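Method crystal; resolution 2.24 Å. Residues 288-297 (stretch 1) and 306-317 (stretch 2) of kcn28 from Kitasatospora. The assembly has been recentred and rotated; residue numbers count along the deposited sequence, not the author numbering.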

# COMPACT_ATOMS: atom_id res chain seq x y z
N PRO A 288 3.59 6.36 -16.86
CA PRO A 288 2.28 5.73 -16.65
C PRO A 288 2.48 4.25 -16.41
O PRO A 288 2.55 3.47 -17.36
CB PRO A 288 1.54 6.01 -17.97
CG PRO A 288 2.63 6.16 -18.98
CD PRO A 288 3.80 6.77 -18.26
N GLN A 289 2.58 3.86 -15.14
CA GLN A 289 3.07 2.53 -14.80
C GLN A 289 2.20 1.44 -15.42
O GLN A 289 2.72 0.50 -16.05
CB GLN A 289 3.14 2.36 -13.29
CG GLN A 289 3.81 1.07 -12.87
CD GLN A 289 4.37 1.12 -11.47
OE1 GLN A 289 5.36 1.79 -11.21
NE2 GLN A 289 3.72 0.41 -10.55
N LEU A 290 0.88 1.55 -15.28
CA LEU A 290 -0.00 0.53 -15.84
C LEU A 290 0.11 0.45 -17.35
O LEU A 290 -0.05 -0.62 -17.93
CB LEU A 290 -1.44 0.81 -15.41
CG LEU A 290 -1.77 0.37 -13.98
CD1 LEU A 290 -3.22 0.68 -13.65
CD2 LEU A 290 -1.45 -1.10 -13.79
N ALA A 291 0.37 1.59 -18.01
CA ALA A 291 0.55 1.58 -19.46
C ALA A 291 1.84 0.86 -19.85
O ALA A 291 1.85 0.08 -20.81
CB ALA A 291 0.54 3.01 -20.00
N VAL A 292 2.93 1.15 -19.15
CA VAL A 292 4.20 0.48 -19.45
C VAL A 292 4.11 -1.01 -19.14
O VAL A 292 4.61 -1.84 -19.90
CB VAL A 292 5.35 1.15 -18.68
CG1 VAL A 292 6.66 0.41 -18.92
CG2 VAL A 292 5.49 2.60 -19.10
N LEU A 293 3.47 -1.36 -18.02
CA LEU A 293 3.32 -2.77 -17.67
C LEU A 293 2.50 -3.53 -18.70
O LEU A 293 2.67 -4.74 -18.86
CB LEU A 293 2.69 -2.91 -16.28
CG LEU A 293 3.57 -2.44 -15.12
CD1 LEU A 293 2.85 -2.63 -13.79
CD2 LEU A 293 4.92 -3.14 -15.13
N GLU A 294 1.62 -2.82 -19.42
CA GLU A 294 0.83 -3.46 -20.47
C GLU A 294 1.72 -4.06 -21.55
O GLU A 294 1.36 -5.06 -22.17
CB GLU A 294 -0.13 -2.45 -21.09
CG GLU A 294 -1.59 -2.86 -21.07
CD GLU A 294 -2.49 -1.85 -21.77
OE1 GLU A 294 -2.78 -0.80 -21.17
OE2 GLU A 294 -2.90 -2.12 -22.92
N GLN A 295 2.90 -3.47 -21.77
CA GLN A 295 3.82 -3.92 -22.80
C GLN A 295 5.10 -4.49 -22.20
O GLN A 295 6.05 -4.78 -22.94
CB GLN A 295 4.17 -2.76 -23.74
CG GLN A 295 2.98 -1.92 -24.19
CD GLN A 295 2.14 -2.59 -25.27
OE1 GLN A 295 2.67 -3.28 -26.14
NE2 GLN A 295 0.83 -2.37 -25.21
N ALA A 296 5.16 -4.63 -20.88
CA ALA A 296 6.38 -5.04 -20.20
C ALA A 296 6.54 -6.56 -20.17
O ALA A 296 5.57 -7.32 -20.09
CB ALA A 296 6.41 -4.50 -18.77
N ASP A 297 7.80 -7.00 -20.23
CA ASP A 297 8.14 -8.40 -20.05
C ASP A 297 8.74 -8.69 -18.68
O ASP A 297 8.75 -9.85 -18.26
CB ASP A 297 9.11 -8.85 -21.15
CG ASP A 297 8.51 -8.74 -22.54
OD1 ASP A 297 7.69 -9.62 -22.90
OD2 ASP A 297 8.84 -7.79 -23.28
N GLY A 306 1.54 -1.80 -3.77
CA GLY A 306 0.95 -1.21 -4.96
C GLY A 306 1.60 -1.71 -6.24
O GLY A 306 0.92 -2.10 -7.19
N GLY A 307 2.94 -1.70 -6.27
CA GLY A 307 3.64 -2.19 -7.45
C GLY A 307 3.42 -3.67 -7.70
O GLY A 307 3.23 -4.10 -8.84
N ILE A 308 3.44 -4.47 -6.63
CA ILE A 308 3.30 -5.92 -6.78
C ILE A 308 1.93 -6.27 -7.34
O ILE A 308 1.81 -7.10 -8.24
CB ILE A 308 3.57 -6.62 -5.44
CG1 ILE A 308 5.08 -6.77 -5.24
CG2 ILE A 308 2.87 -7.97 -5.39
CD1 ILE A 308 5.44 -7.31 -3.89
N GLN A 309 0.88 -5.64 -6.81
CA GLN A 309 -0.46 -5.89 -7.33
C GLN A 309 -0.61 -5.38 -8.76
O GLN A 309 -1.38 -5.96 -9.53
CB GLN A 309 -1.49 -5.26 -6.40
CG GLN A 309 -1.54 -5.92 -5.03
CD GLN A 309 -2.79 -5.56 -4.26
OE1 GLN A 309 -2.73 -5.13 -3.11
NE2 GLN A 309 -3.94 -5.75 -4.89
N GLU A 310 0.09 -4.31 -9.11
CA GLU A 310 0.08 -3.85 -10.50
C GLU A 310 0.81 -4.83 -11.41
O GLU A 310 0.39 -5.06 -12.55
CB GLU A 310 0.68 -2.46 -10.60
CG GLU A 310 -0.33 -1.34 -10.40
CD GLU A 310 0.31 0.02 -10.29
OE1 GLU A 310 1.55 0.08 -10.15
OE2 GLU A 310 -0.42 1.03 -10.35
N GLY A 311 1.91 -5.42 -10.92
CA GLY A 311 2.59 -6.45 -11.70
C GLY A 311 1.72 -7.67 -11.92
O GLY A 311 1.65 -8.20 -13.03
N LEU A 312 1.05 -8.13 -10.86
CA LEU A 312 0.15 -9.27 -10.96
C LEU A 312 -0.99 -8.99 -11.93
O LEU A 312 -1.33 -9.83 -12.76
CB LEU A 312 -0.40 -9.61 -9.58
CG LEU A 312 0.54 -10.31 -8.61
CD1 LEU A 312 -0.09 -10.40 -7.24
CD2 LEU A 312 0.87 -11.68 -9.13
N PHE A 313 -1.59 -7.80 -11.83
CA PHE A 313 -2.71 -7.47 -12.70
C PHE A 313 -2.30 -7.49 -14.17
O PHE A 313 -3.07 -7.94 -15.03
CB PHE A 313 -3.27 -6.10 -12.31
CG PHE A 313 -4.45 -5.66 -13.14
CD1 PHE A 313 -5.71 -6.19 -12.92
CD2 PHE A 313 -4.28 -4.72 -14.15
CE1 PHE A 313 -6.79 -5.79 -13.69
CE2 PHE A 313 -5.35 -4.32 -14.93
CZ PHE A 313 -6.61 -4.85 -14.70
N SER A 314 -1.09 -7.03 -14.46
CA SER A 314 -0.58 -6.99 -15.83
C SER A 314 0.08 -8.29 -16.25
O SER A 314 0.49 -8.40 -17.41
CB SER A 314 0.42 -5.84 -15.98
OG SER A 314 -0.22 -4.59 -15.75
N GLY A 315 0.20 -9.27 -15.36
CA GLY A 315 0.86 -10.52 -15.68
C GLY A 315 2.31 -10.33 -16.08
O GLY A 315 2.77 -10.91 -17.07
N VAL A 316 3.05 -9.54 -15.31
CA VAL A 316 4.44 -9.21 -15.59
C VAL A 316 5.30 -9.77 -14.46
O VAL A 316 5.08 -9.43 -13.29
CB VAL A 316 4.65 -7.69 -15.73
CG1 VAL A 316 6.12 -7.37 -15.96
CG2 VAL A 316 3.78 -7.13 -16.84
N PRO A 317 6.28 -10.63 -14.74
CA PRO A 317 7.15 -11.13 -13.68
C PRO A 317 7.99 -10.01 -13.09
O PRO A 317 8.27 -9.00 -13.74
CB PRO A 317 8.01 -12.18 -14.38
CG PRO A 317 8.00 -11.79 -15.81
CD PRO A 317 6.66 -11.15 -16.07

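Two helices, helix 289-294 and the helix of stretch 2, run in broadly the same direction, their axes inclined by 39° and 9.7 Å apart at closest approach; no hydrogen bond links the two stretches, and the contact rests on packing, mostly of side chains and in places against backbone carbonyls. Pro288 occupies the N-cap position before the first helix and stays clear of stretch 2, although its O accepts a bond from Val292 N (3.0 Å). Gln289 points toward stretch 2 with an extended chi1 and chi2 (both t), which carries its amide over the second helix, where NE2 lies 4.0 Å from Gly307 CA. Leu290 leaves its backbone sideways, yet its end turns inward: CD2 packs 3.6 Å from Glu310 CG, against the aliphatic part of that acidic side chain. Ala291 points away from stretch 2, and Val292 does not reach it.

Leu293, one turn after Gln289, is buried and points toward stretch 2. Its CD1 reaches Glu310 CB at 3.9 Å and Gly311 N at 4.1 Å; a CB on Gly311 would point away and lie 5.2 Å from Leu293 CD1, so this contact does not depend on the glycine. Leu293 CB also lies 3.4 Å from Ser314 OG, a hydroxyl that turns back along its own helix to give Glu310 O a weak hydrogen bond (3.3 Å). The CA-to-CB bond of Glu294 points away, even though its CA is only 6.0 Å from Ser314 CA.

Beyond the helices the two stretches remain in contact. Gly315, with positive phi, closes a Schellman motif, and Val316 then points toward stretch 1: its CG2 meets Leu293 O at 3.3 Å, and its CG1 packs 4.0 Å from Ala296 CB. The CA-to-CB bond of Asp297 points away, and the residue makes contact through its backbone, with O 3.2 Å from Pro317 CG.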